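Local structure of putative angiotensinogen (Lampetra fluviatilis, 5INW) at residues A[297-302]-A[336-341]; A[252-257]-A[283-288]; A[307-312]-A[329-334]; A[79-84]-A[155-160]. The protein binds heparin, which promotes its inhibition of thrombin through a template mechanism, as a member of the serpin family. The protein carries 1 engineered substitution. All coordinates share one frame; numbering follows the deposited sequence.

Interaction 1: residues A[297-302]-A[336-341]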
loop_
_atom_site.group_PDB
_atom_site.type_symbol
_atom_site.label_atom_id
_atom_site.label_comp_id
_atom_site.label_asym_id
_atom_site.label_seq_id
_atom_site.Cartn_x
_atom_site.Cartn_y
_atom_site.Cartn_z
ATOM N N VAL A 297 -13.115 -16.211 6.444
ATOM C CA VAL A 297 -11.734 -15.697 6.539
ATOM C C VAL A 297 -10.734 -16.831 6.342
ATOM O O VAL A 297 -10.899 -17.900 6.923
ATOM C CB VAL A 297 -11.478 -15.064 7.928
ATOM C CG1 VAL A 297 -10.014 -14.613 8.079
ATOM C CG2 VAL A 297 -12.442 -13.901 8.158
ATOM N N VAL A 298 -9.661 -16.575 5.590
ATOM C CA VAL A 298 -8.613 -17.573 5.351
ATOM C C VAL A 298 -7.249 -16.937 5.241
ATOM O O VAL A 298 -7.106 -15.877 4.651
ATOM C CB VAL A 298 -8.925 -18.412 4.078
ATOM C CG1 VAL A 298 -9.012 -17.568 2.825
ATOM C CG2 VAL A 298 -7.897 -19.508 3.853
ATOM N N LYS A 299 -6.248 -17.635 5.764
ATOM C CA LYS A 299 -4.870 -17.178 5.812
ATOM C C LYS A 299 -4.073 -17.982 4.818
ATOM O O LYS A 299 -3.938 -19.182 4.973
ATOM C CB LYS A 299 -4.319 -17.385 7.218
ATOM C CG LYS A 299 -2.871 -17.008 7.472
ATOM C CD LYS A 299 -2.612 -16.982 8.983
ATOM C CE LYS A 299 -1.136 -16.778 9.371
ATOM N NZ LYS A 299 -0.241 -17.969 9.144
ATOM N N LEU A 300 -3.509 -17.313 3.823
ATOM C CA LEU A 300 -2.656 -17.953 2.829
ATOM C C LEU A 300 -1.216 -17.575 3.076
ATOM O O LEU A 300 -0.767 -16.534 2.635
ATOM C CB LEU A 300 -3.069 -17.582 1.393
ATOM C CG LEU A 300 -4.574 -17.689 1.243
ATOM C CD1 LEU A 300 -5.049 -17.136 -0.101
ATOM C CD2 LEU A 300 -5.043 -19.104 1.477
ATOM N N PRO A 301 -0.474 -18.441 3.744
ATOM C CA PRO A 301 0.895 -18.099 4.000
ATOM C C PRO A 301 1.775 -17.945 2.743
ATOM O O PRO A 301 1.601 -18.682 1.758
ATOM C CB PRO A 301 1.373 -19.274 4.884
ATOM C CG PRO A 301 0.626 -20.447 4.366
ATOM C CD PRO A 301 -0.726 -19.874 4.020
ATOM N N TYR A 302 2.705 -17.002 2.814
ATOM C CA TYR A 302 3.869 -16.985 1.964
ATOM C C TYR A 302 5.086 -17.508 2.719
ATOM O O TYR A 302 5.088 -17.603 3.929
ATOM C CB TYR A 302 4.174 -15.561 1.527
ATOM C CG TYR A 302 3.091 -14.891 0.753
ATOM C CD1 TYR A 302 2.874 -15.177 -0.591
ATOM C CD2 TYR A 302 2.295 -13.945 1.341
ATOM C CE1 TYR A 302 1.832 -14.550 -1.300
ATOM C CE2 TYR A 302 1.259 -13.328 0.652
ATOM C CZ TYR A 302 1.030 -13.626 -0.658
ATOM O OH TYR A 302 0.038 -12.971 -1.319
ATOM N N SER A 336 -6.836 -13.683 15.832
ATOM C CA SER A 336 -7.179 -14.500 16.980
ATOM C C SER A 336 -8.202 -15.592 16.628
ATOM O O SER A 336 -8.054 -16.718 17.112
ATOM C CB SER A 336 -7.704 -13.637 18.133
ATOM O OG SER A 336 -8.581 -14.376 18.959
ATOM N N LEU A 337 -9.229 -15.279 15.824
ATOM C CA LEU A 337 -10.264 -16.287 15.438
ATOM C C LEU A 337 -9.685 -17.399 14.588
ATOM O O LEU A 337 -10.201 -18.516 14.612
ATOM C CB LEU A 337 -11.464 -15.670 14.701
ATOM C CG LEU A 337 -12.424 -14.689 15.420
ATOM C CD1 LEU A 337 -13.416 -14.093 14.436
ATOM C CD2 LEU A 337 -13.166 -15.321 16.594
ATOM N N LEU A 338 -8.610 -17.093 13.854
ATOM C CA LEU A 338 -7.815 -18.104 13.138
ATOM C C LEU A 338 -7.019 -19.000 14.087
ATOM O O LEU A 338 -6.133 -18.516 14.807
ATOM C CB LEU A 338 -6.831 -17.435 12.158
ATOM C CG LEU A 338 -7.515 -16.797 10.958
ATOM C CD1 LEU A 338 -6.590 -15.822 10.261
ATOM C CD2 LEU A 338 -8.005 -17.847 9.979
ATOM N N GLY A 339 -7.316 -20.301 14.061
ATOM C CA GLY A 339 -6.512 -21.305 14.753
ATOM C C GLY A 339 -5.390 -21.773 13.848
ATOM O O GLY A 339 -5.101 -21.133 12.825
ATOM N N PRO A 340 -4.712 -22.875 14.243
ATOM C CA PRO A 340 -3.877 -23.588 13.270
ATOM C C PRO A 340 -4.797 -24.216 12.227
ATOM O O PRO A 340 -4.521 -24.113 11.021
ATOM C CB PRO A 340 -3.141 -24.641 14.109
ATOM C CG PRO A 340 -3.895 -24.763 15.386
ATOM C CD PRO A 340 -4.635 -23.471 15.596
ATOM N N SER A 341 -5.897 -24.809 12.709
ATOM C CA SER A 341 -6.963 -25.358 11.873
ATOM C C SER A 341 -6.399 -26.276 10.774
ATOM O O SER A 341 -6.945 -26.345 9.657
ATOM C CB SER A 341 -7.819 -24.228 11.276
ATOM O OG SER A 341 -7.969 -23.138 12.173
#
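L338 closes over V297 and K299 where the chain leaves helix 328-337 beside strand 295-301, one of the strands of serpin sheet B, which the C-terminal peptide chain extends. The packed part of the contact is the isobutyl end of L338. Its CD1 is shared by two residues of the strand, lying 4.2 Å from V297 CG1 and 4.1 Å from K299 CB. L338 CG stands anti to its own carbonyl carbon (chi1 -70°), which carries both methyls down to the sheet. L309, S286 and T288 also touch this side chain, so it is seated among three chain neighbours as well as the strand. Away from this point the contact loosens quickly. Only the root of K299 takes part: its CG is anti to the backbone N (chi1 178°) and the chain runs on extended to CE and bends at its last torsion, leading the ammonium group away from L338 and past Y17 of the C-terminal peptide chain. S336 and L337 lie on the solvent side, and P340 and S341 are poorly ordered. The second branch of the leucine turns to the strand backbone, L338 CD2 lying 4.2 Å from V297 O.

Interaction 2: residues A[252-257]-A[283-288]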
loop_
_atom_site.group_PDB
_atom_site.type_symbol
_atom_site.label_atom_id
_atom_site.label_comp_id
_atom_site.label_asym_id
_atom_site.label_seq_id
_atom_site.Cartn_x
_atom_site.Cartn_y
_atom_site.Cartn_z
ATOM N N TRP A 252 4.028 -18.759 -2.475
ATOM C CA TRP A 252 3.121 -19.422 -1.515
ATOM C C TRP A 252 3.920 -20.480 -0.740
ATOM O O TRP A 252 4.883 -21.096 -1.258
ATOM C CB TRP A 252 1.971 -20.130 -2.201
ATOM C CG TRP A 252 1.095 -19.294 -2.969
ATOM C CD1 TRP A 252 0.865 -19.373 -4.300
ATOM C CD2 TRP A 252 0.279 -18.219 -2.477
ATOM N NE1 TRP A 252 -0.034 -18.401 -4.689
ATOM C CE2 TRP A 252 -0.430 -17.694 -3.582
ATOM C CE3 TRP A 252 0.073 -17.661 -1.226
ATOM C CZ2 TRP A 252 -1.318 -16.637 -3.461
ATOM C CZ3 TRP A 252 -0.804 -16.639 -1.115
ATOM C CH2 TRP A 252 -1.477 -16.105 -2.230
ATOM N N GLY A 253 3.552 -20.665 0.512
ATOM C CA GLY A 253 4.081 -21.782 1.251
ATOM C C GLY A 253 3.566 -23.075 0.675
ATOM O O GLY A 253 4.258 -24.078 0.740
ATOM N N ASN A 254 2.338 -23.051 0.157
ATOM C CA ASN A 254 1.736 -24.173 -0.517
ATOM C C ASN A 254 1.432 -23.705 -1.904
ATOM O O ASN A 254 0.439 -23.036 -2.153
ATOM C CB ASN A 254 0.455 -24.535 0.176
ATOM C CG ASN A 254 0.600 -24.510 1.658
ATOM O OD1 ASN A 254 1.088 -25.479 2.232
ATOM N ND2 ASN A 254 0.184 -23.407 2.302
ATOM N N LYS A 255 2.316 -24.028 -2.826
ATOM C CA LYS A 255 2.129 -23.626 -4.215
ATOM C C LYS A 255 1.008 -24.424 -4.885
ATOM O O LYS A 255 0.841 -25.588 -4.605
ATOM C CB LYS A 255 3.436 -23.787 -4.979
ATOM C CG LYS A 255 4.548 -22.846 -4.518
ATOM C CD LYS A 255 5.587 -22.709 -5.608
ATOM C CE LYS A 255 6.895 -22.211 -5.059
ATOM N NZ LYS A 255 7.885 -22.196 -6.161
ATOM N N PHE A 256 0.247 -23.767 -5.754
ATOM C CA PHE A 256 -0.875 -24.388 -6.455
ATOM C C PHE A 256 -0.329 -25.150 -7.621
ATOM O O PHE A 256 0.686 -24.771 -8.179
ATOM C CB PHE A 256 -1.818 -23.355 -7.057
ATOM C CG PHE A 256 -2.562 -22.538 -6.052
ATOM C CD1 PHE A 256 -2.004 -21.336 -5.543
ATOM C CD2 PHE A 256 -3.834 -22.904 -5.636
ATOM C CE1 PHE A 256 -2.701 -20.554 -4.619
ATOM C CE2 PHE A 256 -4.534 -22.122 -4.715
ATOM C CZ PHE A 256 -3.967 -20.956 -4.202
ATOM N N GLU A 257 -1.047 -26.186 -8.022
ATOM C CA GLU A 257 -0.700 -26.938 -9.217
ATOM C C GLU A 257 -1.396 -26.261 -10.429
ATOM O O GLU A 257 -2.616 -26.027 -10.401
ATOM C CB GLU A 257 -1.061 -28.438 -9.029
ATOM C CG GLU A 257 -0.621 -29.385 -10.142
ATOM C CD GLU A 257 0.890 -29.425 -10.430
ATOM O OE1 GLU A 257 1.715 -29.071 -9.525
ATOM O OE2 GLU A 257 1.257 -29.837 -11.580
ATOM N N ALA A 283 -4.773 -28.015 0.726
ATOM C CA ALA A 283 -3.705 -27.851 1.726
ATOM C C ALA A 283 -4.221 -27.520 3.128
ATOM O O ALA A 283 -5.410 -27.243 3.309
ATOM C CB ALA A 283 -2.708 -26.818 1.249
ATOM N N LYS A 284 -3.304 -27.562 4.097
ATOM C CA LYS A 284 -3.576 -27.250 5.507
ATOM C C LYS A 284 -3.524 -25.731 5.775
ATOM O O LYS A 284 -2.466 -25.178 6.064
ATOM C CB LYS A 284 -2.565 -27.977 6.403
ATOM C CG LYS A 284 -2.528 -29.473 6.170
ATOM C CD LYS A 284 -1.601 -30.188 7.130
ATOM C CE LYS A 284 -1.602 -31.654 6.778
ATOM N NZ LYS A 284 -0.823 -32.445 7.757
ATOM N N LEU A 285 -4.678 -25.073 5.724
ATOM C CA LEU A 285 -4.763 -23.634 5.844
ATOM C C LEU A 285 -5.611 -23.277 7.017
ATOM O O LEU A 285 -6.595 -23.942 7.278
ATOM C CB LEU A 285 -5.395 -23.078 4.586
ATOM C CG LEU A 285 -4.607 -23.460 3.327
ATOM C CD1 LEU A 285 -5.398 -23.160 2.065
ATOM C CD2 LEU A 285 -3.258 -22.746 3.304
ATOM N N SER A 286 -5.243 -22.221 7.721
ATOM C CA SER A 286 -6.094 -21.680 8.774
ATOM C C SER A 286 -7.257 -20.945 8.158
ATOM O O SER A 286 -7.055 -20.121 7.283
ATOM C CB SER A 286 -5.322 -20.720 9.667
ATOM O OG SER A 286 -4.374 -21.467 10.406
ATOM N N TYR A 287 -8.463 -21.230 8.638
ATOM C CA TYR A 287 -9.675 -20.544 8.196
ATOM C C TYR A 287 -10.610 -20.433 9.386
ATOM O O TYR A 287 -10.382 -21.050 10.418
ATOM C CB TYR A 287 -10.356 -21.309 7.062
ATOM C CG TYR A 287 -10.890 -22.666 7.460
ATOM C CD1 TYR A 287 -10.007 -23.679 7.822
ATOM C CD2 TYR A 287 -12.277 -22.936 7.495
ATOM C CE1 TYR A 287 -10.470 -24.915 8.230
ATOM C CE2 TYR A 287 -12.746 -24.177 7.889
ATOM C CZ TYR A 287 -11.843 -25.167 8.252
ATOM O OH TYR A 287 -12.271 -26.423 8.633
ATOM N N THR A 288 -11.652 -19.631 9.248
ATOM C CA THR A 288 -12.758 -19.603 10.205
ATOM C C THR A 288 -13.920 -18.900 9.583
ATOM O O THR A 288 -13.728 -17.966 8.788
ATOM C CB THR A 288 -12.462 -18.775 11.475
ATOM O OG1 THR A 288 -11.072 -18.828 11.776
ATOM C CG2 THR A 288 -13.298 -19.300 12.677
#
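N254 lies against A283 and L285 where the loop after strand 238-251, which carries W252 and F256, meets the end of strand 273-283; the sequence around W252 resembles the tryptophan motif that marks the breach region of serpins. The side chain can be followed outward. N254 CB meets the methyl of A283, with the two CB atoms 4.0 Å apart. One bond further, CG remains beside the same methyl at 4.1 Å from A283 CB, and the carbonyl oxygen OD1 is equally distant from it, so A283 runs alongside the root and one branch of the asparagine. The amide nitrogen goes the other way and reaches a different residue: N254 ND2 is 3.6 Å from L285 CD2, a van der Waals contact with a methyl. CG sits anti to the carbonyl carbon of N254 (chi1 -43°), which directs the amide at the segment 283-288. The N254 and L285 side chains run antiparallel past one another, and P301 of the neighbouring strand touches both. The same loop is anchored behind this contact by W252, whose NE1 bonds to N402 O and whose ring stacks on Y302. F256 turns inward against L347 and L349, with its CE1 over one face of the W252 indole, near the ring's margin.

Interaction 3: residues A[307-312]-A[329-334]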
loop_
_atom_site.group_PDB
_atom_site.type_symbol
_atom_site.label_atom_id
_atom_site.label_comp_id
_atom_site.label_asym_id
_atom_site.label_seq_id
_atom_site.Cartn_x
_atom_site.Cartn_y
_atom_site.Cartn_z
ATOM N N SER A 307 1.831 -13.344 4.992
ATOM C CA SER A 307 0.716 -14.066 4.435
ATOM C C SER A 307 -0.361 -13.120 3.933
ATOM O O SER A 307 -0.338 -11.948 4.240
ATOM C CB SER A 307 0.201 -15.140 5.417
ATOM O OG SER A 307 -0.249 -14.570 6.595
ATOM N N MET A 308 -1.236 -13.656 3.079
ATOM C CA MET A 308 -2.397 -12.942 2.624
ATOM C C MET A 308 -3.599 -13.461 3.382
ATOM O O MET A 308 -3.870 -14.643 3.386
ATOM C CB MET A 308 -2.624 -13.128 1.132
ATOM C CG MET A 308 -3.812 -12.339 0.572
ATOM S SD MET A 308 -4.185 -12.753 -1.163
ATOM C CE MET A 308 -2.974 -11.764 -2.011
ATOM N N LEU A 309 -4.313 -12.541 3.998
ATOM C CA LEU A 309 -5.624 -12.783 4.552
ATOM C C LEU A 309 -6.641 -12.535 3.491
ATOM O O LEU A 309 -6.611 -11.439 2.901
ATOM C CB LEU A 309 -5.936 -11.773 5.664
ATOM C CG LEU A 309 -5.764 -12.224 7.109
ATOM C CD1 LEU A 309 -6.726 -11.387 7.939
ATOM C CD2 LEU A 309 -6.015 -13.723 7.329
ATOM N N VAL A 310 -7.556 -13.502 3.267
ATOM C CA VAL A 310 -8.672 -13.321 2.313
ATOM C C VAL A 310 -10.006 -13.431 3.035
ATOM O O VAL A 310 -10.290 -14.438 3.657
ATOM C CB VAL A 310 -8.606 -14.285 1.119
ATOM C CG1 VAL A 310 -9.847 -14.166 0.249
ATOM C CG2 VAL A 310 -7.378 -13.996 0.285
ATOM N N ILE A 311 -10.807 -12.374 2.934
ATOM C CA ILE A 311 -12.126 -12.306 3.574
ATOM C C ILE A 311 -13.218 -12.244 2.504
ATOM O O ILE A 311 -13.276 -11.267 1.744
ATOM C CB ILE A 311 -12.237 -11.095 4.520
ATOM C CG1 ILE A 311 -11.092 -11.087 5.541
ATOM C CG2 ILE A 311 -13.558 -11.095 5.252
ATOM C CD1 ILE A 311 -9.994 -10.134 5.149
ATOM N N VAL A 312 -14.049 -13.299 2.449
ATOM C CA VAL A 312 -15.151 -13.433 1.471
ATOM C C VAL A 312 -16.509 -13.298 2.164
ATOM O O VAL A 312 -16.905 -14.183 2.916
ATOM C CB VAL A 312 -15.166 -14.818 0.750
ATOM C CG1 VAL A 312 -15.817 -14.689 -0.636
ATOM C CG2 VAL A 312 -13.772 -15.413 0.648
ATOM N N GLU A 329 -8.130 -3.212 15.287
ATOM C CA GLU A 329 -8.727 -4.112 16.266
ATOM C C GLU A 329 -9.406 -5.305 15.566
ATOM O O GLU A 329 -9.254 -6.456 15.997
ATOM C CB GLU A 329 -9.635 -3.319 17.216
ATOM C CG GLU A 329 -10.336 -4.138 18.316
ATOM C CD GLU A 329 -11.263 -3.306 19.209
ATOM O OE1 GLU A 329 -11.962 -2.399 18.688
ATOM O OE2 GLU A 329 -11.313 -3.565 20.442
ATOM N N GLN A 330 -10.107 -5.020 14.471
ATOM C CA GLN A 330 -10.693 -6.052 13.624
ATOM C C GLN A 330 -9.639 -7.029 13.088
ATOM O O GLN A 330 -9.867 -8.262 13.056
ATOM C CB GLN A 330 -11.476 -5.438 12.440
ATOM C CG GLN A 330 -12.332 -6.450 11.674
ATOM C CD GLN A 330 -13.202 -7.309 12.610
ATOM O OE1 GLN A 330 -13.927 -6.782 13.444
ATOM N NE2 GLN A 330 -13.107 -8.625 12.487
ATOM N N LEU A 331 -8.506 -6.483 12.638
ATOM C CA LEU A 331 -7.410 -7.325 12.183
ATOM C C LEU A 331 -6.966 -8.265 13.284
ATOM O O LEU A 331 -6.815 -9.466 13.049
ATOM C CB LEU A 331 -6.228 -6.486 11.683
ATOM C CG LEU A 331 -4.920 -7.236 11.344
ATOM C CD1 LEU A 331 -5.187 -8.215 10.216
ATOM C CD2 LEU A 331 -3.814 -6.267 10.993
ATOM N N GLU A 332 -6.766 -7.737 14.486
ATOM C CA GLU A 332 -6.354 -8.607 15.593
ATOM C C GLU A 332 -7.406 -9.642 15.896
ATOM O O GLU A 332 -7.057 -10.786 16.157
ATOM C CB GLU A 332 -5.969 -7.799 16.820
ATOM C CG GLU A 332 -4.532 -7.314 16.697
ATOM C CD GLU A 332 -4.249 -6.002 17.385
ATOM O OE1 GLU A 332 -5.188 -5.246 17.641
ATOM O OE2 GLU A 332 -3.075 -5.718 17.650
ATOM N N GLU A 333 -8.672 -9.222 15.801
ATOM C CA GLU A 333 -9.836 -10.111 15.904
ATOM C C GLU A 333 -9.716 -11.288 14.953
ATOM O O GLU A 333 -9.574 -12.427 15.396
ATOM C CB GLU A 333 -11.174 -9.368 15.658
ATOM C CG GLU A 333 -11.925 -8.918 16.918
ATOM C CD GLU A 333 -12.594 -10.063 17.674
ATOM O OE1 GLU A 333 -13.234 -10.949 17.035
ATOM O OE2 GLU A 333 -12.479 -10.079 18.918
ATOM N N TRP A 334 -9.723 -11.002 13.654
ATOM C CA TRP A 334 -9.591 -12.041 12.614
ATOM C C TRP A 334 -8.408 -12.982 12.780
ATOM O O TRP A 334 -8.524 -14.154 12.433
ATOM C CB TRP A 334 -9.483 -11.406 11.231
ATOM C CG TRP A 334 -10.777 -10.929 10.671
ATOM C CD1 TRP A 334 -12.004 -11.453 10.909
ATOM C CD2 TRP A 334 -10.972 -9.869 9.717
ATOM N NE1 TRP A 334 -12.952 -10.770 10.206
ATOM C CE2 TRP A 334 -12.350 -9.791 9.464
ATOM C CE3 TRP A 334 -10.123 -8.973 9.074
ATOM C CZ2 TRP A 334 -12.902 -8.852 8.590
ATOM C CZ3 TRP A 334 -10.681 -8.026 8.197
ATOM C CH2 TRP A 334 -12.052 -7.979 7.970
#
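I311 lies against a face of W334 where helix 328-337 packs across strand 306-313 on one face of serpin sheet B. The short segments run almost at right angles, 95° between their directions, with axes 11.5 Å apart. The indole turns one face to the strand, and I311 comes at it from the opposite direction: I311 CG1 stands 4.0 Å from the centroid of the six-membered ring and only 7° off its normal, a CH-pi contact. The tip of the isoleucine lies over the same face, CD1 3.8 Å from W334 CZ3, and the CG2 branch falls beside CZ2. CG of W334 is anti to its carbonyl carbon, a setting (chi1 -78°) that swings the indole from the helix toward the strand. The amide end of Q330, one helical turn earlier, lies over the other face, while NE1 bonds to D290 OD1 and ties the ring's rotation. Replacing W334 by an alanine would probably leave I311 without its aromatic cover and D290 without its indole donor. L309 approaches the indole obliquely and crosses L331 at a slant. On its edge away from strand 295-301, the strand pairs antiparallel with the C-terminal peptide chain. A last methyl contact joins L309 CD1 to L331 CD1 at 4.2 Å.

Interaction 4: residues A[79-84]-A[155-160]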
loop_
_atom_site.group_PDB
_atom_site.type_symbol
_atom_site.label_atom_id
_atom_site.label_comp_id
_atom_site.label_asym_id
_atom_site.label_seq_id
_atom_site.Cartn_x
_atom_site.Cartn_y
_atom_site.Cartn_z
ATOM N N GLN A 79 5.758 -2.818 16.476
ATOM C CA GLN A 79 4.329 -3.148 16.421
ATOM C C GLN A 79 3.391 -1.941 16.594
ATOM O O GLN A 79 2.392 -1.870 15.896
ATOM C CB GLN A 79 3.980 -4.243 17.428
ATOM C CG GLN A 79 4.606 -5.578 17.030
ATOM C CD GLN A 79 4.532 -6.657 18.099
ATOM O OE1 GLN A 79 4.299 -6.377 19.267
ATOM N NE2 GLN A 79 4.782 -7.895 17.702
ATOM N N ARG A 80 3.736 -0.995 17.474
ATOM C CA ARG A 80 2.965 0.245 17.663
ATOM C C ARG A 80 2.936 1.122 16.429
ATOM O O ARG A 80 1.876 1.621 16.045
ATOM C CB ARG A 80 3.469 1.073 18.855
ATOM C CG ARG A 80 3.168 0.437 20.233
ATOM C CD ARG A 80 3.427 1.367 21.439
ATOM N NE ARG A 80 3.915 0.648 22.624
ATOM C CZ ARG A 80 5.176 0.623 23.094
ATOM N NH1 ARG A 80 6.185 1.286 22.515
ATOM N NH2 ARG A 80 5.448 -0.097 24.189
ATOM N N ILE A 81 4.093 1.321 15.820
ATOM C CA ILE A 81 4.184 2.114 14.582
ATOM C C ILE A 81 3.541 1.391 13.379
ATOM O O ILE A 81 2.937 2.036 12.520
ATOM C CB ILE A 81 5.630 2.601 14.306
ATOM C CG1 ILE A 81 5.740 3.419 13.001
ATOM C CG2 ILE A 81 6.594 1.440 14.256
ATOM C CD1 ILE A 81 4.901 4.696 12.961
ATOM N N ALA A 82 3.622 0.062 13.350
ATOM C CA ALA A 82 2.949 -0.729 12.334
ATOM C C ALA A 82 1.426 -0.542 12.406
ATOM O O ALA A 82 0.751 -0.441 11.385
ATOM C CB ALA A 82 3.328 -2.202 12.476
ATOM N N SER A 83 0.886 -0.461 13.621
ATOM C CA SER A 83 -0.584 -0.258 13.816
ATOM C C SER A 83 -1.026 1.163 13.563
ATOM O O SER A 83 -2.168 1.362 13.223
ATOM C CB SER A 83 -1.027 -0.651 15.216
ATOM O OG SER A 83 -0.091 -0.139 16.139
ATOM N N ALA A 84 -0.120 2.128 13.746
ATOM C CA ALA A 84 -0.353 3.497 13.349
ATOM C C ALA A 84 -0.511 3.568 11.874
ATOM O O ALA A 84 -1.421 4.220 11.389
ATOM C CB ALA A 84 0.791 4.410 13.775
ATOM N N ALA A 155 11.680 4.154 10.557
ATOM C CA ALA A 155 12.824 3.627 9.832
ATOM C C ALA A 155 13.227 2.253 10.376
ATOM O O ALA A 155 13.727 1.418 9.612
ATOM C CB ALA A 155 14.012 4.602 9.871
ATOM N N ARG A 156 13.037 2.012 11.676
ATOM C CA ARG A 156 13.340 0.686 12.225
ATOM C C ARG A 156 12.415 -0.381 11.665
ATOM O O ARG A 156 12.888 -1.463 11.272
ATOM C CB ARG A 156 13.295 0.630 13.752
ATOM C CG ARG A 156 13.955 -0.653 14.316
ATOM C CD ARG A 156 14.504 -0.464 15.714
ATOM N NE ARG A 156 15.099 0.881 15.788
ATOM C CZ ARG A 156 15.352 1.556 16.915
ATOM N NH1 ARG A 156 15.186 0.990 18.115
ATOM N NH2 ARG A 156 15.842 2.790 16.833
ATOM N N LEU A 157 11.108 -0.080 11.654
ATOM C CA LEU A 157 10.088 -0.934 11.009
ATOM C C LEU A 157 10.490 -1.268 9.574
ATOM O O LEU A 157 10.599 -2.424 9.240
ATOM C CB LEU A 157 8.696 -0.259 11.001
ATOM C CG LEU A 157 7.525 -1.037 10.351
ATOM C CD1 LEU A 157 7.248 -2.299 11.147
ATOM C CD2 LEU A 157 6.237 -0.229 10.183
ATOM N N ASN A 158 10.746 -0.259 8.746
ATOM C CA ASN A 158 11.137 -0.522 7.364
ATOM C C ASN A 158 12.410 -1.363 7.244
ATOM O O ASN A 158 12.472 -2.291 6.450
ATOM C CB ASN A 158 11.182 0.764 6.560
ATOM C CG ASN A 158 9.781 1.319 6.326
ATOM O OD1 ASN A 158 8.832 0.557 6.112
ATOM N ND2 ASN A 158 9.647 2.643 6.350
ATOM N N GLY A 159 13.385 -1.113 8.099
ATOM C CA GLY A 159 14.522 -1.999 8.185
ATOM C C GLY A 159 14.136 -3.441 8.494
ATOM O O GLY A 159 14.712 -4.368 7.933
ATOM N N ALA A 160 13.217 -3.635 9.435
ATOM C CA ALA A 160 12.749 -4.983 9.829
ATOM C C ALA A 160 11.978 -5.686 8.697
ATOM O O ALA A 160 12.185 -6.881 8.476
ATOM C CB ALA A 160 11.907 -4.933 11.102
#
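L157 of helix 150-161 reaches across to I81 and A82 of helix 77-96, and everything that passes directly between the two segments is apolar. Both branches of the leucine work on A82: CD1 lies 4.1 Å from A82 CB, and CD2 rests against the backbone, 4.0 Å from A82 CA. A small residue at this place lets the leucine approach the helix so closely; the CA atoms of A82 and L157 are 7.3 Å apart, the nearest pair of the two segments. I81 adds its CG2, 4.2 Å from L157 CB, and so covers the root of the leucine while A82 takes the tip. L157 CG is anti to the backbone N (chi1 180°), a setting that extends the side chain toward the other helix. L111 of helix 110-122 and T21 of the C-terminal peptide chain also touch L157. Hydrogen bonds stay within each helix: S83 N donates to Q79 O, and G159 N to A155 O. Q79 makes the polar link to the peptide chain, its NE2 bonding to K20 O there, while its OE1 accepts from S76 N. By order in the chain, these helices probably correspond to helices A and D of the serpin fold, the pair that carries the heparin site in antithrombin; the contact is an apolar junction between them.

How the interactions relate
Along the chain interaction 4 comes first, then interaction 2, then interaction 1, whose segments bracket interaction 3. Interactions 1 and 3, about 8 Å apart between centres, share helix 328-337 and its C-terminal end, which meet the neighbouring strands 306-313 and 295-301. Interaction 2, centred about 10 Å from interaction 1, joins it through the stacked W252 and Y302 rings; S286 OG lies within bonding distance of G339 O and P340 O and can donate to one at a time. Interaction 4 is centred about 19 Å from interaction 3. The C-terminal peptide chain extends the sheet at interaction 3 and touches the helices of interaction 4, the probable counterpart of antithrombin's heparin-binding helices, tying both into one serpin body.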